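PDB 6IXO: myosin-2 from Saccharomyces cerevisiae, which carries organelles and other cargo along polarized actin cables, gripping cargo receptors through the globular tail domain described here while its motor domain pulls on actin. Local coordinates for residues W162-K165 with L166-L170; I240-N243 with E244-K248. All blocks are in the same frame, centred on the assembly; numbering follows the deposited sequence.

Contact 1. Residues W162-K165 with L166-L170; sequences WLKK and LQKQL
Leu166 lays its CD1 methyl over one face of the Trp162 indole, a CH-pi contact in which the methyl carbon sits 3.6 Å from the centroid of the six-membered ring and only 4° off the ring normal. Trp162 CZ2 is among the ring atoms nearest to Leu166 CD1, at 3.8 Å. The same methyl meets Leu163 CD1 at 4.0 Å, the two leucine side chains crossing at about a right angle, so one methyl serves both an aromatic face and a second aliphatic chain. The indole can lie there because Trp162 CG stands anti to the backbone N (chi1 -175°), which carries the ring forward along the helix toward the residue four places on. Beneath the side chains, Leu166 N donates to Trp162 O at 2.9 Å, and the next three residues repeat this i to i+4 bond. Were Trp162 an alanine, Leu166 CD1 would probably lose its aromatic platform, and the Leu97 carbonyl the donor that the indole NE1 supplies.

On another side of the helix, a water accepts from Lys164 NZ at 2.9 Å and donates to Gln167 OE1 at 2.7 Å, bridging a long flexible chain to an amide whose NE2 is bound by Glu373 O. Lysine suits this solvent-facing position, while glutamine, buried nearby, has both ends of its amide satisfied. Lys165 NZ reaches the carbonyls of Thr90 and Leu92, close to a bound sulfate. Helix 97-124 and helix 202-218 pack around Trp162 and Leu166, and helix 223-247 meets Leu163 and Gln167: an amphipathic stretch of a long helix in the all-helical cargo-binding domain of a class V myosin.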
ATOM      1  N   TRP A 162       5.257  -2.676  -3.825  1.00 24.48           N
ATOM      2  CA  TRP A 162       3.858  -3.069  -3.698  1.00 24.65           C
ATOM      3  C   TRP A 162       2.912  -1.953  -4.120  1.00 28.52           C
ATOM      4  O   TRP A 162       1.964  -2.184  -4.855  1.00 25.46           O
ATOM      5  CB  TRP A 162       3.564  -3.450  -2.265  1.00 23.15           C
ATOM      6  CG  TRP A 162       2.163  -3.997  -2.017  1.00 20.08           C
ATOM      7  CD1 TRP A 162       1.581  -5.108  -2.603  1.00 21.75           C
ATOM      8  CD2 TRP A 162       1.206  -3.471  -1.112  1.00 19.49           C
ATOM      9  NE1 TRP A 162       0.325  -5.309  -2.072  1.00 21.98           N
ATOM     10  CE2 TRP A 162       0.078  -4.320  -1.146  1.00 19.63           C
ATOM     11  CE3 TRP A 162       1.192  -2.365  -0.257  1.00 23.33           C
ATOM     12  CZ2 TRP A 162      -1.055  -4.089  -0.372  1.00 20.92           C
ATOM     13  CZ3 TRP A 162       0.066  -2.150   0.540  1.00 24.06           C
ATOM     14  CH2 TRP A 162      -1.036  -3.006   0.481  1.00 23.27           C
ATOM     15  N   LEU A 163       3.177  -0.755  -3.627  1.00 23.48           N
ATOM     16  CA  LEU A 163       2.277   0.365  -3.868  1.00 24.08           C
ATOM     17  C   LEU A 163       2.229   0.659  -5.385  1.00 27.04           C
ATOM     18  O   LEU A 163       1.163   0.948  -5.935  1.00 27.60           O
ATOM     19  CB  LEU A 163       2.729   1.593  -3.070  1.00 28.34           C
ATOM     20  CG  LEU A 163       1.716   2.751  -2.955  1.00 35.83           C
ATOM     21  CD1 LEU A 163       0.311   2.245  -2.612  1.00 32.90           C
ATOM     22  CD2 LEU A 163       2.152   3.800  -1.916  1.00 31.99           C
ATOM     23  N   LYS A 164       3.371   0.548  -6.055  1.00 25.54           N
ATOM     24  CA  LYS A 164       3.388   0.759  -7.504  1.00 25.89           C
ATOM     25  C   LYS A 164       2.552  -0.283  -8.228  1.00 28.95           C
ATOM     26  O   LYS A 164       1.812   0.030  -9.167  1.00 26.24           O
ATOM     27  CB  LYS A 164       4.827   0.747  -8.038  1.00 26.10           C
ATOM     28  CG  LYS A 164       4.862   0.764  -9.593  1.00 26.70           C
ATOM     29  CD  LYS A 164       6.323   0.867 -10.146  1.00 31.68           C
ATOM     30  CE  LYS A 164       7.050   2.133  -9.623  1.00 34.44           C
ATOM     31  NZ  LYS A 164       6.409   3.453 -10.077  1.00 34.61           N
ATOM     32  N   LYS A 165       2.641  -1.530  -7.796  1.00 22.56           N
ATOM     33  CA  LYS A 165       1.812  -2.576  -8.395  1.00 25.10           C
ATOM     34  C   LYS A 165       0.329  -2.312  -8.167  1.00 24.99           C
ATOM     35  O   LYS A 165      -0.485  -2.551  -9.068  1.00 26.66           O
ATOM     36  CB  LYS A 165       2.183  -3.972  -7.830  1.00 24.62           C
ATOM     37  CG  LYS A 165       3.507  -4.541  -8.405  1.00 25.83           C
ATOM     38  CD  LYS A 165       3.983  -5.739  -7.474  1.00 26.79           C
ATOM     39  CE  LYS A 165       5.329  -6.288  -8.004  1.00 29.25           C
ATOM     40  NZ  LYS A 165       5.157  -6.947  -9.306  1.00 34.49           N
ATOM     41  N   LEU A 166      -0.016  -1.827  -6.976  1.00 22.98           N
ATOM     42  CA  LEU A 166      -1.399  -1.428  -6.706  1.00 24.15           C
ATOM     43  C   LEU A 166      -1.867  -0.335  -7.670  1.00 28.13           C
ATOM     44  O   LEU A 166      -2.970  -0.411  -8.182  1.00 25.33           O
ATOM     45  CB  LEU A 166      -1.563  -0.904  -5.278  1.00 21.34           C
ATOM     46  CG  LEU A 166      -1.351  -1.994  -4.203  1.00 25.20           C
ATOM     47  CD1 LEU A 166      -1.583  -1.307  -2.879  1.00 24.39           C
ATOM     48  CD2 LEU A 166      -2.333  -3.191  -4.315  1.00 24.58           C
ATOM     49  N   GLN A 167      -1.041   0.686  -7.869  1.00 23.04           N
ATOM     50  CA  GLN A 167      -1.377   1.736  -8.831  1.00 24.05           C
ATOM     51  C   GLN A 167      -1.638   1.183 -10.221  1.00 31.90           C
ATOM     52  O   GLN A 167      -2.599   1.610 -10.888  1.00 29.60           O
ATOM     53  CB  GLN A 167      -0.259   2.784  -8.901  1.00 24.26           C
ATOM     54  CG  GLN A 167      -0.114   3.610  -7.593  1.00 23.74           C
ATOM     55  CD  GLN A 167       0.807   4.811  -7.778  1.00 26.66           C
ATOM     56  OE1 GLN A 167       1.784   4.736  -8.491  1.00 30.17           O
ATOM     57  NE2 GLN A 167       0.470   5.925  -7.150  1.00 25.42           N
ATOM     58  N   LYS A 168      -0.783   0.273 -10.696  1.00 27.23           N
ATOM     59  CA  LYS A 168      -0.996  -0.284 -12.039  1.00 29.89           C
ATOM     60  C   LYS A 168      -2.314  -1.046 -12.138  1.00 32.48           C
ATOM     61  O   LYS A 168      -2.965  -1.012 -13.170  1.00 28.60           O
ATOM     62  CB  LYS A 168       0.153  -1.208 -12.450  1.00 31.11           C
ATOM     63  CG  LYS A 168       1.528  -0.553 -12.401  1.00 37.76           C
ATOM     64  CD  LYS A 168       1.639   0.630 -13.355  1.00 38.00           C
ATOM     65  CE  LYS A 168       3.042   1.282 -13.291  1.00 39.40           C
ATOM     66  NZ  LYS A 168       4.140   0.389 -13.779  1.00 37.23           N
ATOM     67  N   GLN A 169      -2.684  -1.790 -11.100  1.00 26.05           N
ATOM     68  CA  GLN A 169      -3.976  -2.481 -11.116  1.00 27.92           C
ATOM     69  C   GLN A 169      -5.091  -1.485 -11.192  1.00 29.17           C
ATOM     70  O   GLN A 169      -6.093  -1.723 -11.869  1.00 32.02           O
ATOM     71  CB  GLN A 169      -4.178  -3.352  -9.853  1.00 30.21           C
ATOM     72  CG  GLN A 169      -3.398  -4.657  -9.912  1.00 37.96           C
ATOM     73  CD  GLN A 169      -3.992  -5.759  -9.018  1.00 47.40           C
ATOM     74  OE1 GLN A 169      -4.878  -5.500  -8.198  1.00 60.45           O
ATOM     75  NE2 GLN A 169      -3.518  -7.003  -9.202  1.00 37.89           N
ATOM     76  N   LEU A 170      -4.926  -0.349 -10.517  1.00 26.25           N
ATOM     77  CA  LEU A 170      -5.929   0.726 -10.691  1.00 34.31           C
ATOM     78  C   LEU A 170      -5.888   1.417 -12.044  1.00 32.87           C
ATOM     79  O   LEU A 170      -6.935   1.819 -12.577  1.00 39.20           O
ATOM     80  CB  LEU A 170      -5.783   1.778  -9.598  1.00 35.60           C
ATOM     81  CG  LEU A 170      -6.330   1.349  -8.254  1.00 32.32           C
ATOM     82  CD1 LEU A 170      -5.851   2.355  -7.212  1.00 35.13           C
ATOM     83  CD2 LEU A 170      -7.867   1.262  -8.248  1.00 27.20           C
TER
HETATM   84  O   HOH W   1       4.415   4.058  -8.104  1.00 35.90           O

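Contact 2. Residues I240-N243 with E244-K248; sequences ICFN and ELIMK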
ATOM      1  N   ILE A 240      -5.614  10.180 -12.661  1.00 25.03           N
ATOM      2  CA  ILE A 240      -5.605   9.470 -13.949  1.00 27.53           C
ATOM      3  C   ILE A 240      -7.016   9.500 -14.563  1.00 27.38           C
ATOM      4  O   ILE A 240      -7.150   9.579 -15.789  1.00 26.95           O
ATOM      5  CB  ILE A 240      -5.131   7.985 -13.837  1.00 25.51           C
ATOM      6  CG1 ILE A 240      -6.106   7.153 -13.007  1.00 27.32           C
ATOM      7  CG2 ILE A 240      -3.660   7.913 -13.317  1.00 24.76           C
ATOM      8  CD1 ILE A 240      -5.725   5.635 -12.996  1.00 34.30           C
ATOM      9  N   CYS A 241      -8.067   9.433 -13.726  1.00 24.12           N
ATOM     10  CA  CYS A 241      -9.443   9.526 -14.315  1.00 24.16           C
ATOM     11  C   CYS A 241      -9.763  10.938 -14.814  1.00 27.43           C
ATOM     12  O   CYS A 241     -10.395  11.112 -15.880  1.00 25.74           O
ATOM     13  CB  CYS A 241     -10.509   9.098 -13.296  1.00 22.79           C
ATOM     14  SG  CYS A 241     -10.355   7.311 -12.962  1.00 26.04           S
ATOM     15  N   PHE A 242      -9.363  11.947 -14.048  1.00 24.57           N
ATOM     16  CA  PHE A 242      -9.545  13.331 -14.491  1.00 28.44           C
ATOM     17  C   PHE A 242      -8.883  13.559 -15.864  1.00 27.72           C
ATOM     18  O   PHE A 242      -9.469  14.165 -16.783  1.00 27.53           O
ATOM     19  CB  PHE A 242      -8.956  14.323 -13.472  1.00 22.77           C
ATOM     20  CG  PHE A 242      -9.080  15.767 -13.917  1.00 26.50           C
ATOM     21  CD1 PHE A 242     -10.266  16.476 -13.698  1.00 27.68           C
ATOM     22  CD2 PHE A 242      -8.026  16.400 -14.611  1.00 27.79           C
ATOM     23  CE1 PHE A 242     -10.412  17.828 -14.132  1.00 28.91           C
ATOM     24  CE2 PHE A 242      -8.156  17.761 -15.063  1.00 29.39           C
ATOM     25  CZ  PHE A 242      -9.364  18.464 -14.815  1.00 27.35           C
ATOM     26  N   ASN A 243      -7.648  13.090 -15.987  1.00 27.27           N
ATOM     27  CA  ASN A 243      -6.891  13.303 -17.198  1.00 24.52           C
ATOM     28  C   ASN A 243      -7.608  12.652 -18.368  1.00 30.97           C
ATOM     29  O   ASN A 243      -7.634  13.205 -19.449  1.00 30.66           O
ATOM     30  CB  ASN A 243      -5.471  12.757 -17.068  1.00 24.61           C
ATOM     31  CG  ASN A 243      -4.611  13.577 -16.084  1.00 30.30           C
ATOM     32  OD1 ASN A 243      -4.980  14.695 -15.692  1.00 26.30           O
ATOM     33  ND2 ASN A 243      -3.442  13.045 -15.734  1.00 25.45           N
ATOM     34  N   GLU A 244      -8.207  11.489 -18.159  1.00 26.89           N
ATOM     35  CA  GLU A 244      -8.944  10.857 -19.264  1.00 29.76           C
ATOM     36  C   GLU A 244     -10.171  11.672 -19.595  1.00 31.89           C
ATOM     37  O   GLU A 244     -10.503  11.884 -20.781  1.00 30.72           O
ATOM     38  CB  GLU A 244      -9.357   9.422 -18.915  1.00 30.78           C
ATOM     39  CG  GLU A 244      -8.150   8.443 -18.856  1.00 28.29           C
ATOM     40  CD  GLU A 244      -7.481   8.270 -20.207  1.00 39.50           C
ATOM     41  OE1 GLU A 244      -8.173   8.323 -21.262  1.00 35.73           O
ATOM     42  OE2 GLU A 244      -6.247   8.095 -20.228  1.00 40.60           O
ATOM     43  N   LEU A 245     -10.872  12.113 -18.555  1.00 26.17           N
ATOM     44  CA  LEU A 245     -12.077  12.870 -18.780  1.00 26.37           C
ATOM     45  C   LEU A 245     -11.793  14.145 -19.552  1.00 26.25           C
ATOM     46  O   LEU A 245     -12.521  14.509 -20.470  1.00 24.86           O
ATOM     47  CB  LEU A 245     -12.745  13.212 -17.443  1.00 25.60           C
ATOM     48  CG  LEU A 245     -13.525  12.081 -16.825  1.00 26.71           C
ATOM     49  CD1 LEU A 245     -13.708  12.357 -15.279  1.00 27.71           C
ATOM     50  CD2 LEU A 245     -14.896  11.980 -17.497  1.00 28.04           C
ATOM     51  N   ILE A 246     -10.726  14.847 -19.194  1.00 26.11           N
ATOM     52  CA  ILE A 246     -10.578  16.189 -19.762  1.00 32.63           C
ATOM     53  C   ILE A 246     -10.164  16.155 -21.255  1.00 35.38           C
ATOM     54  O   ILE A 246     -10.299  17.166 -21.980  1.00 31.04           O
ATOM     55  CB  ILE A 246      -9.549  17.037 -18.945  1.00 29.92           C
ATOM     56  CG1 ILE A 246      -9.794  18.532 -19.243  1.00 38.30           C
ATOM     57  CG2 ILE A 246      -8.073  16.542 -19.177  1.00 27.47           C
ATOM     58  CD1 ILE A 246      -9.103  19.491 -18.340  1.00 37.93           C
ATOM     59  N   MET A 247      -9.669  15.008 -21.718  1.00 28.41           N
ATOM     60  CA  MET A 247      -9.343  14.876 -23.166  1.00 32.34           C
ATOM     61  C   MET A 247     -10.553  14.555 -24.046  1.00 33.80           C
ATOM     62  O   MET A 247     -10.469  14.608 -25.263  1.00 31.74           O
ATOM     63  CB  MET A 247      -8.300  13.775 -23.363  1.00 30.94           C
ATOM     64  CG  MET A 247      -6.971  14.069 -22.698  1.00 32.83           C
ATOM     65  SD  MET A 247      -5.663  12.906 -23.196  1.00 36.68           S
ATOM     66  CE  MET A 247      -6.161  11.454 -22.264  1.00 30.64           C
ATOM     67  N   LYS A 248     -11.680  14.171 -23.445  1.00 29.96           N
ATOM     68  CA  LYS A 248     -12.746  13.613 -24.264  1.00 30.95           C
ATOM     69  C   LYS A 248     -13.593  14.730 -24.869  1.00 34.63           C
ATOM     70  O   LYS A 248     -14.085  15.597 -24.162  1.00 31.78           O
ATOM     71  CB  LYS A 248     -13.616  12.649 -23.444  1.00 33.25           C
ATOM     72  CG  LYS A 248     -12.800  11.361 -23.106  1.00 32.25           C
ATOM     73  CD  LYS A 248     -13.642  10.354 -22.340  1.00 35.04           C
ATOM     74  CE  LYS A 248     -12.781   9.129 -21.969  1.00 38.97           C
ATOM     75  NZ  LYS A 248     -12.487   8.275 -23.150  1.00 36.62           N
TER
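Ile246 packs its aliphatic chain against the ring of Phe242, one helical turn earlier, and can be traced outward atom by atom. Its CB lies over one face of the phenyl ring, where the nearest atom is Phe242 CE2, and also approaches Phe242 O, the carbonyl that accepts from Ile246 N at 2.8 Å. The CG2 branch points across the helix axis and rests 3.4 Å from Asn243 O. The CG1 branch, anti to the backbone N (chi1 -160°), continues as an extended arm to CD1, and this terminal methyl reaches the far end of the ring, 3.7 Å from Phe242 CZ. A beta-branched residue suits this place because its two arms can serve two neighbours at once, the ring and the main chain of the preceding turn.

Phe242 has CG anti to its own backbone N as well, which swings the ring forward to the isoleucine. Asn243 OD1 lies in the plane of that ring at its edge and accepts from the backbone N of Ile370, so the amide tip ties the helix to a loop. Met247 curls back over the same turn: its CG is 3.4 Å from Asn243 O and its CE 3.6 Å from that oxygen. Leu245 N binds Cys241 O at 2.9 Å; among the residues that follow, two bonds run from i to i+3, a weak one of 3.4 Å from Met247 N to Glu244 O and one of 3.1 Å from Lys248 N to Leu245 O.

Different faces of this part of helix 223-247 meet different neighbours. Cys241 and Leu245, small or apolar, bury themselves against Val179 of helix 134-180 and Leu286 of helix 284-294. Phe242 and Ile246 pack on Gln317 of helix 315-323, whose Leu321 also touches the isoleucine, while Phe369 lies by Asn243 and Met247.

In the fold
Contact 1 lies within helix 134-180, with its centre about 8 Å from the chain's centre; contact 2 lies toward the later residues of helix 223-247, about 24 Å from that point. The two centres are about 19 Å apart, yet the contacts meet directly where Leu170 O lies 4.0 Å from Ile240 CD1, by packing alone. These two helices touch at both places: residues 162-170 meet the earlier turns of helix 223-247, and residues 240-248 meet the later turns of helix 134-180. A sulfate ion, probably from the crystallisation liquor, lies about 4 Å from the Lys165 side chain, on the contact 1 side.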